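Local coordinates for Molybdate/tungstate binding protein (Sporomusa ovata, PDB 1FR3) that binds the oxyanions molybdate and tungstate as a hexamer of small subunits and probably serves molybdate homeostasis in the cell, at residues A[9-23]-A[26-40]. Numbering follows the deposited sequence.
Sequences LEATVKEIVKGTVMA and VMDYKGTELVAAITI. With WO4 (tungstate(VI)ion), chain R; WO4 (tungstate(VI)ion), chain N.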
loop_
_atom_site.group_PDB
_atom_site.type_symbol
_atom_site.label_atom_id
_atom_site.label_comp_id
_atom_site.label_asym_id
_atom_site.label_seq_id
_atom_site.Cartn_x
_atom_site.Cartn_y
_atom_site.Cartn_z
ATOM N N LEU A 9 15.297 -6.753 -3.982
ATOM C CA LEU A 9 16.189 -6.382 -5.079
ATOM C C LEU A 9 17.483 -5.810 -4.496
ATOM O O LEU A 9 17.432 -4.773 -3.825
ATOM C CB LEU A 9 15.542 -5.376 -6.023
ATOM C CG LEU A 9 14.184 -5.761 -6.623
ATOM C CD1 LEU A 9 13.553 -4.545 -7.286
ATOM C CD2 LEU A 9 14.341 -6.881 -7.643
ATOM N N GLU A 10 18.607 -6.473 -4.727
ATOM C CA GLU A 10 19.888 -5.988 -4.215
ATOM C C GLU A 10 20.379 -4.839 -5.090
ATOM O O GLU A 10 20.795 -5.057 -6.228
ATOM C CB GLU A 10 20.912 -7.122 -4.144
ATOM C CG GLU A 10 20.461 -8.232 -3.196
ATOM C CD GLU A 10 21.479 -9.342 -3.061
ATOM O OE1 GLU A 10 22.523 -9.309 -3.749
ATOM O OE2 GLU A 10 21.250 -10.271 -2.261
ATOM N N ALA A 11 20.297 -3.624 -4.563
ATOM C CA ALA A 11 20.612 -2.429 -5.331
ATOM C C ALA A 11 21.664 -1.533 -4.700
ATOM O O ALA A 11 22.206 -1.830 -3.635
ATOM C CB ALA A 11 19.306 -1.641 -5.477
ATOM N N THR A 12 21.971 -0.444 -5.404
ATOM C CA THR A 12 22.964 0.509 -4.910
ATOM C C THR A 12 22.356 1.907 -4.889
ATOM O O THR A 12 21.679 2.305 -5.839
ATOM C CB THR A 12 24.243 0.501 -5.770
ATOM O OG1 THR A 12 24.849 -0.800 -5.729
ATOM C CG2 THR A 12 25.269 1.504 -5.270
ATOM N N VAL A 13 22.545 2.627 -3.781
ATOM C CA VAL A 13 22.026 3.998 -3.705
ATOM C C VAL A 13 22.830 4.926 -4.619
ATOM O O VAL A 13 24.059 4.956 -4.527
ATOM C CB VAL A 13 22.070 4.556 -2.272
ATOM C CG1 VAL A 13 21.529 5.976 -2.197
ATOM C CG2 VAL A 13 21.291 3.652 -1.322
ATOM N N LYS A 14 22.140 5.688 -5.451
ATOM C CA LYS A 14 22.781 6.656 -6.336
ATOM C C LYS A 14 22.682 8.065 -5.745
ATOM O O LYS A 14 23.683 8.782 -5.647
ATOM C CB LYS A 14 22.155 6.664 -7.730
ATOM C CG LYS A 14 22.288 5.375 -8.516
ATOM C CD LYS A 14 22.022 5.569 -9.999
ATOM C CE LYS A 14 20.568 5.906 -10.287
ATOM N NZ LYS A 14 20.315 6.012 -11.758
ATOM N N GLU A 15 21.477 8.455 -5.346
ATOM C CA GLU A 15 21.247 9.791 -4.808
ATOM C C GLU A 15 20.129 9.799 -3.775
ATOM O O GLU A 15 19.255 8.939 -3.773
ATOM C CB GLU A 15 20.909 10.759 -5.959
ATOM C CG GLU A 15 22.110 11.005 -6.860
ATOM C CD GLU A 15 21.910 11.946 -8.020
ATOM O OE1 GLU A 15 21.392 13.063 -7.821
ATOM O OE2 GLU A 15 22.285 11.597 -9.167
ATOM N N ILE A 16 20.191 10.775 -2.873
ATOM C CA ILE A 16 19.176 10.950 -1.853
ATOM C C ILE A 16 18.728 12.410 -1.807
ATOM O O ILE A 16 19.598 13.282 -1.700
ATOM C CB ILE A 16 19.674 10.561 -0.446
ATOM C CG1 ILE A 16 20.047 9.077 -0.426
ATOM C CG2 ILE A 16 18.597 10.857 0.592
ATOM C CD1 ILE A 16 20.691 8.604 0.860
ATOM N N VAL A 17 17.426 12.641 -1.891
ATOM C CA VAL A 17 16.888 13.997 -1.784
ATOM C C VAL A 17 16.024 14.032 -0.521
ATOM O O VAL A 17 15.072 13.256 -0.413
ATOM C CB VAL A 17 16.090 14.441 -3.011
ATOM C CG1 VAL A 17 15.495 15.833 -2.823
ATOM C CG2 VAL A 17 16.979 14.432 -4.256
ATOM N N LYS A 18 16.377 14.881 0.431
ATOM C CA LYS A 18 15.679 14.957 1.706
ATOM C C LYS A 18 14.676 16.094 1.792
ATOM O O LYS A 18 15.044 17.251 1.578
ATOM C CB LYS A 18 16.730 15.156 2.813
ATOM C CG LYS A 18 17.740 14.030 2.935
ATOM C CD LYS A 18 18.716 14.301 4.074
ATOM C CE LYS A 18 19.771 13.210 4.165
ATOM N NZ LYS A 18 20.667 13.406 5.341
ATOM N N GLY A 19 13.433 15.776 2.130
ATOM C CA GLY A 19 12.397 16.796 2.296
ATOM C C GLY A 19 12.209 16.995 3.801
ATOM O O GLY A 19 13.068 16.564 4.567
ATOM N N THR A 20 11.099 17.600 4.209
ATOM C CA THR A 20 10.871 17.811 5.639
ATOM C C THR A 20 10.425 16.526 6.328
ATOM O O THR A 20 10.757 16.275 7.489
ATOM C CB THR A 20 9.816 18.911 5.869
ATOM O OG1 THR A 20 10.280 20.111 5.232
ATOM C CG2 THR A 20 9.609 19.184 7.349
ATOM N N VAL A 21 9.661 15.718 5.595
ATOM C CA VAL A 21 9.134 14.473 6.155
ATOM C C VAL A 21 9.596 13.244 5.387
ATOM O O VAL A 21 10.020 12.255 5.987
ATOM C CB VAL A 21 7.594 14.533 6.154
ATOM C CG1 VAL A 21 6.970 13.193 6.507
ATOM C CG2 VAL A 21 7.143 15.623 7.121
ATOM N N MET A 22 9.552 13.336 4.066
ATOM C CA MET A 22 9.932 12.243 3.190
ATOM C C MET A 22 11.292 12.433 2.534
ATOM O O MET A 22 11.812 13.538 2.413
ATOM C CB MET A 22 8.867 12.074 2.093
ATOM C CG MET A 22 7.470 11.810 2.633
ATOM S SD MET A 22 7.305 10.315 3.613
ATOM C CE MET A 22 7.593 9.044 2.381
ATOM N N ALA A 23 11.849 11.326 2.056
ATOM C CA ALA A 23 13.121 11.335 1.345
ATOM C C ALA A 23 13.001 10.469 0.092
ATOM O O ALA A 23 12.356 9.417 0.138
ATOM C CB ALA A 23 14.243 10.804 2.221
ATOM N N VAL A 26 17.085 7.231 -4.694
ATOM C CA VAL A 26 17.254 6.816 -6.088
ATOM C C VAL A 26 18.307 5.708 -6.109
ATOM O O VAL A 26 19.413 5.905 -5.605
ATOM C CB VAL A 26 17.704 7.962 -7.005
ATOM C CG1 VAL A 26 17.706 7.482 -8.454
ATOM C CG2 VAL A 26 16.790 9.171 -6.865
ATOM N N MET A 27 17.944 4.549 -6.647
ATOM C CA MET A 27 18.857 3.417 -6.653
ATOM C C MET A 27 19.057 2.854 -8.050
ATOM O O MET A 27 18.259 3.084 -8.960
ATOM C CB MET A 27 18.258 2.313 -5.764
ATOM C CG MET A 27 18.175 2.700 -4.295
ATOM S SD MET A 27 17.119 1.577 -3.345
ATOM C CE MET A 27 15.496 2.162 -3.826
ATOM N N ASP A 28 20.139 2.105 -8.207
ATOM C CA ASP A 28 20.389 1.388 -9.449
ATOM C C ASP A 28 20.239 -0.110 -9.166
ATOM O O ASP A 28 20.798 -0.602 -8.188
ATOM C CB ASP A 28 21.789 1.630 -10.023
ATOM C CG ASP A 28 21.987 0.817 -11.297
ATOM O OD1 ASP A 28 22.683 -0.214 -11.230
ATOM O OD2 ASP A 28 21.443 1.208 -12.348
ATOM N N TYR A 29 19.472 -0.774 -10.016
ATOM C CA TYR A 29 19.328 -2.217 -9.920
ATOM C C TYR A 29 19.695 -2.822 -11.281
ATOM O O TYR A 29 18.865 -2.817 -12.190
ATOM C CB TYR A 29 17.915 -2.663 -9.528
ATOM C CG TYR A 29 17.883 -4.180 -9.395
ATOM C CD1 TYR A 29 18.587 -4.794 -8.367
ATOM C CD2 TYR A 29 17.183 -4.957 -10.293
ATOM C CE1 TYR A 29 18.579 -6.173 -8.236
ATOM C CE2 TYR A 29 17.173 -6.339 -10.173
ATOM C CZ TYR A 29 17.871 -6.926 -9.143
ATOM O OH TYR A 29 17.866 -8.301 -9.014
ATOM N N LYS A 30 20.926 -3.318 -11.397
ATOM C CA LYS A 30 21.368 -3.941 -12.642
ATOM C C LYS A 30 21.079 -3.071 -13.854
ATOM O O LYS A 30 20.744 -3.579 -14.930
ATOM C CB LYS A 30 20.711 -5.324 -12.786
ATOM C CG LYS A 30 20.996 -6.271 -11.631
ATOM C CD LYS A 30 20.321 -7.628 -11.812
ATOM C CE LYS A 30 20.705 -8.556 -10.667
ATOM N NZ LYS A 30 19.884 -9.802 -10.672
ATOM N N GLY A 31 21.227 -1.757 -13.714
ATOM C CA GLY A 31 20.992 -0.843 -14.814
ATOM C C GLY A 31 19.634 -0.171 -14.812
ATOM O O GLY A 31 19.418 0.761 -15.602
ATOM N N THR A 32 18.699 -0.626 -13.989
ATOM C CA THR A 32 17.375 -0.009 -13.935
ATOM C C THR A 32 17.336 0.959 -12.753
ATOM O O THR A 32 17.843 0.620 -11.686
ATOM C CB THR A 32 16.253 -1.042 -13.755
ATOM O OG1 THR A 32 16.137 -1.880 -14.916
ATOM C CG2 THR A 32 14.897 -0.372 -13.560
ATOM N N GLU A 33 16.743 2.133 -12.966
ATOM C CA GLU A 33 16.629 3.086 -11.869
ATOM C C GLU A 33 15.391 2.755 -11.030
ATOM O O GLU A 33 14.314 2.534 -11.573
ATOM C CB GLU A 33 16.513 4.518 -12.403
ATOM C CG GLU A 33 16.487 5.531 -11.262
ATOM C CD GLU A 33 16.735 6.944 -11.762
ATOM O OE1 GLU A 33 17.910 7.251 -12.016
ATOM O OE2 GLU A 33 15.746 7.692 -11.872
ATOM N N LEU A 34 15.590 2.706 -9.718
ATOM C CA LEU A 34 14.493 2.464 -8.784
ATOM C C LEU A 34 14.329 3.736 -7.942
ATOM O O LEU A 34 15.312 4.456 -7.730
ATOM C CB LEU A 34 14.752 1.282 -7.862
ATOM C CG LEU A 34 15.078 -0.075 -8.496
ATOM C CD1 LEU A 34 15.327 -1.114 -7.412
ATOM C CD2 LEU A 34 13.943 -0.502 -9.422
ATOM N N VAL A 35 13.116 3.997 -7.489
ATOM C CA VAL A 35 12.859 5.166 -6.655
ATOM C C VAL A 35 11.981 4.745 -5.472
ATOM O O VAL A 35 10.879 4.237 -5.675
ATOM C CB VAL A 35 12.187 6.324 -7.403
ATOM C CG1 VAL A 35 11.919 7.508 -6.475
ATOM C CG2 VAL A 35 13.064 6.767 -8.570
ATOM N N ALA A 36 12.514 4.937 -4.269
ATOM C CA ALA A 36 11.755 4.646 -3.059
ATOM C C ALA A 36 11.479 5.966 -2.329
ATOM O O ALA A 36 12.349 6.843 -2.286
ATOM C CB ALA A 36 12.515 3.695 -2.143
ATOM N N ALA A 37 10.287 6.109 -1.786
ATOM C CA ALA A 37 9.937 7.279 -0.975
ATOM C C ALA A 37 9.732 6.778 0.458
ATOM O O ALA A 37 8.769 6.056 0.722
ATOM C CB ALA A 37 8.724 7.995 -1.511
ATOM N N ILE A 38 10.670 7.124 1.326
ATOM C CA ILE A 38 10.640 6.691 2.723
ATOM C C ILE A 38 10.746 7.892 3.652
ATOM O O ILE A 38 10.915 9.015 3.173
ATOM C CB ILE A 38 11.769 5.688 3.020
ATOM C CG1 ILE A 38 13.151 6.341 2.902
ATOM C CG2 ILE A 38 11.662 4.490 2.073
ATOM C CD1 ILE A 38 14.313 5.416 3.187
ATOM N N THR A 39 10.647 7.684 4.967
ATOM C CA THR A 39 10.762 8.849 5.856
ATOM C C THR A 39 12.214 9.275 6.039
ATOM O O THR A 39 13.142 8.476 5.935
ATOM C CB THR A 39 10.137 8.571 7.234
ATOM O OG1 THR A 39 10.896 7.531 7.861
ATOM C CG2 THR A 39 8.683 8.143 7.091
ATOM N N ILE A 40 12.403 10.560 6.353
ATOM C CA ILE A 40 13.753 11.060 6.621
ATOM C C ILE A 40 14.304 10.364 7.867
ATOM O O ILE A 40 15.509 10.147 7.994
ATOM C CB ILE A 40 13.800 12.585 6.743
ATOM C CG1 ILE A 40 12.912 13.115 7.872
ATOM C CG2 ILE A 40 13.376 13.221 5.420
ATOM C CD1 ILE A 40 13.227 14.559 8.224
HETATM W W WO4 R . 9.226 4.082 5.815
HETATM O O1 WO4 R . 10.500 5.149 6.384
HETATM O O2 WO4 R . 9.895 2.729 4.886
HETATM O O3 WO4 R . 8.182 5.006 4.771
HETATM O O4 WO4 R . 8.324 3.406 7.164
HETATM W W WO4 N . 7.672 16.744 1.811
HETATM O O1 WO4 N . 8.288 15.416 2.774
HETATM O O2 WO4 N . 7.956 16.450 0.099
HETATM O O3 WO4 N . 5.967 16.936 2.149
HETATM O O4 WO4 N . 8.533 18.222 2.258
HETATM O O HOH W 1 18.561 -8.970 -6.488
HETATM O O HOH W 2 19.995 3.396 -12.755
#
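Lys14 reaches over strand 26-29 to Glu33 on the next strand. Its NZ makes a salt bridge to Glu33 OE1, which receives NZ on its anti lone pair at 2.7 Å. The lysine chain runs extended past Asp28 CB and turns at chi3 (-68°), which brings CE against Val26 CG1. A water links NZ to Asp28 OD2, so the ammonium group also meets a second carboxylate indirectly.

In the backbone, Val26 O accepts from Lys14 N at 2.7 Å and from the more distant Glu15 N at 3.3 Å. The register slips by one residue here, a classic beta bulge. Thr12 and Asp28 form a hydrogen-bonded antiparallel pair beside it.

Leu9 lies over one face of the Tyr29 ring, with CB 4.0 Å from the ring centroid in a CH-pi contact. Lys30 CG covers the opposite face. Tyr29 OH bonds to Thr32 of the second subunit, and a water ties it to Glu10 N.

At the other end, Ala23 N bonds to Ile38 O at 2.7 Å and Ile40 N to Val21 O. These two backbone bonds tie 21-23 to 38-40. Met22, bent at chi2 and chi3, brings CE into contact with Ile38 O at 3.4 Å. Met22 N holds one tungstate through O1 at 2.8 Å, with Val21 N on the same oxygen; the third and fourth subunits supply equivalent donors. Thr39 N and OG1 both grip O1 of the other tungstate, whose site is completed by Ser42 and the fifth subunit.

The bulged hairpin belongs to the antiparallel meander of a TOBE domain; in this hexamer turn 19-22 and the end of strand 32-39 contribute to tungstate sites shared between subunits.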